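Local atomic coordinates of alcohol dehydrogenase, zinc-containing (Streptococcus pneumoniae serotype 2, PDB entry 5YLN), a protein that binds zinc at two sites and probably oxidises alcohols with NAD+ as a zinc-dependent alcohol dehydrogenase. Residues T140-L152 with L306-V320. Sequence-based numbering, arbitrary orientation.
Sequences TPEDLSDEALVML and LKALESHKIEPEKLV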
loop_
_atom_site.group_PDB
_atom_site.type_symbol
_atom_site.label_atom_id
_atom_site.label_comp_id
_atom_site.label_asym_id
_atom_site.label_seq_id
_atom_site.Cartn_x
_atom_site.Cartn_y
_atom_site.Cartn_z
ATOM N N THR A 140 -6.782 -17.186 -29.381
ATOM C CA THR A 140 -5.721 -17.930 -28.709
ATOM C C THR A 140 -4.576 -18.260 -29.672
ATOM O O THR A 140 -4.818 -18.640 -30.825
ATOM C CB THR A 140 -6.255 -19.226 -28.111
ATOM O OG1 THR A 140 -6.912 -19.997 -29.129
ATOM C CG2 THR A 140 -7.239 -18.930 -26.980
ATOM N N PRO A 141 -3.326 -18.128 -29.217
ATOM C CA PRO A 141 -2.193 -18.582 -30.035
ATOM C C PRO A 141 -2.210 -20.095 -30.174
ATOM O O PRO A 141 -2.522 -20.816 -29.222
ATOM C CB PRO A 141 -0.965 -18.109 -29.244
ATOM C CG PRO A 141 -1.475 -17.100 -28.258
ATOM C CD PRO A 141 -2.890 -17.501 -27.958
ATOM N N GLU A 142 -1.872 -20.579 -31.374
ATOM C CA GLU A 142 -1.860 -22.021 -31.622
ATOM C C GLU A 142 -0.696 -22.729 -30.944
ATOM O O GLU A 142 -0.676 -23.961 -30.914
ATOM C CB GLU A 142 -1.818 -22.313 -33.127
ATOM C CG GLU A 142 -3.036 -21.832 -33.908
ATOM C CD GLU A 142 -3.090 -22.395 -35.322
ATOM O OE1 GLU A 142 -2.615 -23.536 -35.524
ATOM O OE2 GLU A 142 -3.605 -21.700 -36.227
ATOM N N ASP A 143 0.262 -21.988 -30.391
ATOM C CA ASP A 143 1.441 -22.592 -29.780
ATOM C C ASP A 143 1.192 -23.084 -28.356
ATOM O O ASP A 143 1.985 -23.878 -27.834
ATOM C CB ASP A 143 2.590 -21.577 -29.785
ATOM C CG ASP A 143 3.915 -22.180 -29.349
ATOM O OD1 ASP A 143 4.131 -23.389 -29.590
ATOM O OD2 ASP A 143 4.733 -21.440 -28.757
ATOM N N LEU A 144 0.123 -22.634 -27.711
ATOM C CA LEU A 144 -0.098 -22.938 -26.310
ATOM C C LEU A 144 -1.103 -24.070 -26.145
ATOM O O LEU A 144 -2.050 -24.213 -26.923
ATOM C CB LEU A 144 -0.568 -21.692 -25.553
ATOM C CG LEU A 144 0.453 -20.556 -25.403
ATOM C CD1 LEU A 144 -0.072 -19.454 -24.486
ATOM C CD2 LEU A 144 1.794 -21.089 -24.904
ATOM N N SER A 145 -0.874 -24.879 -25.121
ATOM C CA SER A 145 -1.787 -25.948 -24.749
ATOM C C SER A 145 -3.054 -25.389 -24.096
ATOM O O SER A 145 -3.041 -24.332 -23.456
ATOM C CB SER A 145 -1.100 -26.914 -23.784
ATOM O OG SER A 145 -0.925 -26.285 -22.522
ATOM N N ASP A 146 -4.155 -26.129 -24.270
ATOM C CA ASP A 146 -5.436 -25.767 -23.662
ATOM C C ASP A 146 -5.308 -25.597 -22.153
ATOM O O ASP A 146 -5.866 -24.660 -21.580
ATOM C CB ASP A 146 -6.480 -26.835 -23.979
ATOM C CG ASP A 146 -6.965 -26.797 -25.437
ATOM O OD1 ASP A 146 -6.475 -25.972 -26.246
ATOM O OD2 ASP A 146 -7.871 -27.597 -25.763
ATOM N N GLU A 147 -4.543 -26.473 -21.503
ATOM C CA GLU A 147 -4.406 -26.402 -20.054
ATOM C C GLU A 147 -3.724 -25.112 -19.634
ATOM O O GLU A 147 -4.089 -24.512 -18.618
ATOM C CB GLU A 147 -3.627 -27.614 -19.538
ATOM C CG GLU A 147 -4.372 -28.943 -19.656
ATOM C CD GLU A 147 -4.529 -29.413 -21.095
ATOM O OE1 GLU A 147 -5.672 -29.721 -21.489
ATOM O OE2 GLU A 147 -3.520 -29.456 -21.834
ATOM N N ALA A 148 -2.733 -24.663 -20.408
ATOM C CA ALA A 148 -2.079 -23.405 -20.087
ATOM C C ALA A 148 -3.003 -22.224 -20.361
ATOM O O ALA A 148 -3.009 -21.248 -19.604
ATOM C CB ALA A 148 -0.777 -23.261 -20.874
ATOM N N LEU A 149 -3.807 -22.301 -21.423
ATOM C CA LEU A 149 -4.688 -21.180 -21.732
ATOM C C LEU A 149 -5.779 -21.007 -20.681
ATOM O O LEU A 149 -6.134 -19.872 -20.341
ATOM C CB LEU A 149 -5.300 -21.361 -23.120
ATOM C CG LEU A 149 -4.288 -21.219 -24.260
ATOM C CD1 LEU A 149 -4.863 -21.760 -25.581
ATOM C CD2 LEU A 149 -3.821 -19.733 -24.389
ATOM N N VAL A 150 -6.345 -22.109 -20.166
ATOM C CA VAL A 150 -7.388 -21.967 -19.146
ATOM C C VAL A 150 -6.836 -21.270 -17.903
ATOM O O VAL A 150 -7.558 -20.535 -17.218
ATOM C CB VAL A 150 -7.999 -23.340 -18.806
ATOM C CG1 VAL A 150 -8.920 -23.250 -17.577
ATOM C CG2 VAL A 150 -8.779 -23.859 -19.983
ATOM N N MET A 151 -5.557 -21.493 -17.587
ATOM C CA MET A 151 -4.923 -20.825 -16.454
ATOM C C MET A 151 -4.823 -19.315 -16.652
ATOM O O MET A 151 -4.687 -18.579 -15.672
ATOM C CB MET A 151 -3.535 -21.433 -16.204
ATOM C CG MET A 151 -3.524 -22.948 -15.889
ATOM S SD MET A 151 -4.491 -23.446 -14.422
ATOM C CE MET A 151 -6.076 -23.927 -15.100
ATOM N N LEU A 152 -4.915 -18.830 -17.886
ATOM C CA LEU A 152 -4.848 -17.400 -18.134
ATOM C C LEU A 152 -6.182 -16.682 -17.893
ATOM O O LEU A 152 -6.226 -15.443 -17.948
ATOM C CB LEU A 152 -4.361 -17.143 -19.565
ATOM C CG LEU A 152 -2.851 -17.293 -19.780
ATOM C CD1 LEU A 152 -2.539 -17.279 -21.262
ATOM C CD2 LEU A 152 -2.066 -16.192 -19.102
ATOM N N LEU A 306 0.327 -13.720 -22.467
ATOM C CA LEU A 306 0.317 -14.541 -23.675
ATOM C C LEU A 306 1.660 -14.462 -24.400
ATOM O O LEU A 306 2.224 -15.485 -24.805
ATOM C CB LEU A 306 -0.815 -14.105 -24.598
ATOM C CG LEU A 306 -2.251 -14.503 -24.241
ATOM C CD1 LEU A 306 -3.205 -13.677 -25.092
ATOM C CD2 LEU A 306 -2.474 -15.999 -24.473
ATOM N N LYS A 307 2.200 -13.246 -24.550
ATOM C CA LYS A 307 3.515 -13.090 -25.170
ATOM C C LYS A 307 4.587 -13.808 -24.357
ATOM O O LYS A 307 5.388 -14.573 -24.905
ATOM C CB LYS A 307 3.866 -11.606 -25.325
ATOM C CG LYS A 307 3.055 -10.827 -26.364
ATOM C CD LYS A 307 3.753 -9.477 -26.659
ATOM C CE LYS A 307 2.818 -8.449 -27.260
ATOM N NZ LYS A 307 3.068 -7.093 -26.667
ATOM N N ALA A 308 4.594 -13.597 -23.037
ATOM C CA ALA A 308 5.586 -14.225 -22.177
ATOM C C ALA A 308 5.393 -15.741 -22.023
ATOM O O ALA A 308 6.213 -16.358 -21.339
ATOM C CB ALA A 308 5.589 -13.548 -20.794
ATOM N N LEU A 309 4.367 -16.350 -22.635
ATOM C CA LEU A 309 4.172 -17.798 -22.595
ATOM C C LEU A 309 4.470 -18.493 -23.914
ATOM O O LEU A 309 4.932 -19.635 -23.902
ATOM C CB LEU A 309 2.731 -18.146 -22.187
ATOM C CG LEU A 309 2.280 -17.910 -20.747
ATOM C CD1 LEU A 309 0.935 -18.575 -20.530
ATOM C CD2 LEU A 309 3.333 -18.386 -19.734
ATOM N N GLU A 310 4.154 -17.855 -25.050
ATOM C CA GLU A 310 4.512 -18.415 -26.350
ATOM C C GLU A 310 6.016 -18.602 -26.471
ATOM O O GLU A 310 6.478 -19.460 -27.232
ATOM C CB GLU A 310 4.017 -17.505 -27.477
ATOM C CG GLU A 310 2.539 -17.141 -27.425
ATOM C CD GLU A 310 2.199 -15.999 -28.377
ATOM O OE1 GLU A 310 2.839 -15.911 -29.449
ATOM O OE2 GLU A 310 1.307 -15.183 -28.052
ATOM N N SER A 311 6.784 -17.799 -25.738
ATOM C CA SER A 311 8.228 -17.926 -25.632
ATOM C C SER A 311 8.663 -19.026 -24.674
ATOM O O SER A 311 9.863 -19.297 -24.576
ATOM C CB SER A 311 8.821 -16.598 -25.167
ATOM O OG SER A 311 8.491 -16.348 -23.807
ATOM N N HIS A 312 7.727 -19.630 -23.944
ATOM C CA HIS A 312 8.005 -20.753 -23.044
ATOM C C HIS A 312 8.997 -20.381 -21.944
ATOM O O HIS A 312 9.864 -21.175 -21.578
ATOM C CB HIS A 312 8.479 -21.977 -23.829
ATOM C CG HIS A 312 7.448 -22.504 -24.776
ATOM N ND1 HIS A 312 6.319 -23.170 -24.347
ATOM C CD2 HIS A 312 7.355 -22.434 -26.125
ATOM C CE1 HIS A 312 5.581 -23.499 -25.392
ATOM N NE2 HIS A 312 6.188 -23.066 -26.482
ATOM N N LYS A 313 8.848 -19.173 -21.391
ATOM C CA LYS A 313 9.590 -18.810 -20.186
ATOM C C LYS A 313 9.202 -19.719 -19.022
ATOM O O LYS A 313 10.036 -20.461 -18.488
ATOM C CB LYS A 313 9.356 -17.333 -19.837
ATOM C CG LYS A 313 9.795 -16.348 -20.922
ATOM C CD LYS A 313 11.232 -16.607 -21.343
ATOM C CE LYS A 313 11.447 -16.265 -22.807
ATOM N NZ LYS A 313 12.818 -16.580 -23.306
ATOM N N ILE A 314 7.929 -19.684 -18.620
ATOM C CA ILE A 314 7.377 -20.658 -17.686
ATOM C C ILE A 314 6.266 -21.429 -18.385
ATOM O O ILE A 314 5.689 -20.987 -19.385
ATOM C CB ILE A 314 6.832 -20.028 -16.390
ATOM C CG1 ILE A 314 5.861 -18.904 -16.734
ATOM C CG2 ILE A 314 7.961 -19.573 -15.466
ATOM C CD1 ILE A 314 5.179 -18.339 -15.533
ATOM N N GLU A 315 5.955 -22.593 -17.821
ATOM C CA GLU A 315 4.949 -23.504 -18.361
ATOM C C GLU A 315 3.807 -23.640 -17.359
ATOM O O GLU A 315 3.836 -24.515 -16.479
ATOM C CB GLU A 315 5.578 -24.858 -18.711
ATOM C CG GLU A 315 6.703 -25.337 -17.782
ATOM C CD GLU A 315 7.382 -26.621 -18.287
ATOM O OE1 GLU A 315 7.878 -26.619 -19.438
ATOM O OE2 GLU A 315 7.414 -27.630 -17.539
ATOM N N PRO A 316 2.777 -22.791 -17.458
ATOM C CA PRO A 316 1.669 -22.846 -16.488
ATOM C C PRO A 316 0.841 -24.120 -16.551
ATOM O O PRO A 316 0.072 -24.377 -15.619
ATOM C CB PRO A 316 0.823 -21.627 -16.858
ATOM C CG PRO A 316 1.158 -21.370 -18.303
ATOM C CD PRO A 316 2.582 -21.729 -18.457
ATOM N N GLU A 317 0.971 -24.928 -17.604
ATOM C CA GLU A 317 0.180 -26.143 -17.663
ATOM C C GLU A 317 0.502 -27.091 -16.520
ATOM O O GLU A 317 -0.281 -28.009 -16.275
ATOM C CB GLU A 317 0.366 -26.853 -19.011
ATOM C CG GLU A 317 1.791 -27.238 -19.367
ATOM C CD GLU A 317 2.585 -26.112 -20.052
ATOM O OE1 GLU A 317 3.603 -26.437 -20.696
ATOM O OE2 GLU A 317 2.208 -24.921 -19.953
ATOM N N LYS A 318 1.607 -26.883 -15.795
ATOM C CA LYS A 318 1.876 -27.762 -14.663
ATOM C C LYS A 318 1.007 -27.449 -13.443
ATOM O O LYS A 318 1.059 -28.193 -12.469
ATOM C CB LYS A 318 3.370 -27.732 -14.294
ATOM C CG LYS A 318 3.989 -26.367 -14.081
ATOM C CD LYS A 318 5.515 -26.479 -13.943
ATOM C CE LYS A 318 6.205 -25.145 -14.217
ATOM N NZ LYS A 318 7.687 -25.268 -14.379
ATOM N N LEU A 319 0.203 -26.381 -13.484
ATOM C CA LEU A 319 -0.848 -26.177 -12.493
ATOM C C LEU A 319 -1.980 -27.192 -12.616
ATOM O O LEU A 319 -2.802 -27.298 -11.700
ATOM C CB LEU A 319 -1.416 -24.763 -12.617
ATOM C CG LEU A 319 -0.423 -23.695 -12.119
ATOM C CD1 LEU A 319 -0.814 -22.304 -12.587
ATOM C CD2 LEU A 319 -0.289 -23.722 -10.599
ATOM N N VAL A 320 -2.067 -27.927 -13.723
ATOM C CA VAL A 320 -3.198 -28.820 -13.965
ATOM C C VAL A 320 -2.772 -30.248 -13.661
ATOM O O VAL A 320 -1.798 -30.752 -14.234
ATOM C CB VAL A 320 -3.731 -28.693 -15.401
ATOM C CG1 VAL A 320 -4.797 -29.783 -15.664
ATOM C CG2 VAL A 320 -4.311 -27.293 -15.614
#
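L152 and L306 meet methyl to methyl at the apolar centre, CD1 of L152 lying 3.5 Å from CD2 of L306, tighter than usual van der Waals contact. The same CD2 also reaches P141 CD and L149 CD2, so one leucine methyl touches residues from near both ends of 140-152. L309 flanks it: its CD1 packs on L152 CD1, and its CB takes L144 CD1 at 3.9 Å, the two side chains crossing at about a right angle. A second apolar patch gathers around the 3-10 turn 316-319, where A148 CB rests on P316 CG at 3.7 Å. In M151 a bend at chi2 (-59°) carries SD to 3.8 Å from L319 CB, and a second at chi3 turns CE against V320 CG2.

Toward the rim, E310 crosses the P141 ring, OE2 coming to 3.4 Å from P141 CG. D143, poorly ordered, accepts a weak bond from H312, NE2 to OD2 3.2 Å and bent to 125°. S145 caps helix 146-151, its OG accepting from A148 N, while E147 turns its acid to K38.

The contact exemplifies an apolar core with a weakly polar fringe, M151 lying about 9 Å, side chain to side chain, from the zinc ligand C42. It joins helix 146-151, backed by I67 of strand 66-72, to the end of helix 302-310 and, beyond a loop, to segment 316-319 and V320; L319 touches L185 of helix 182-191 and V320 meets I348 of strand 347-350.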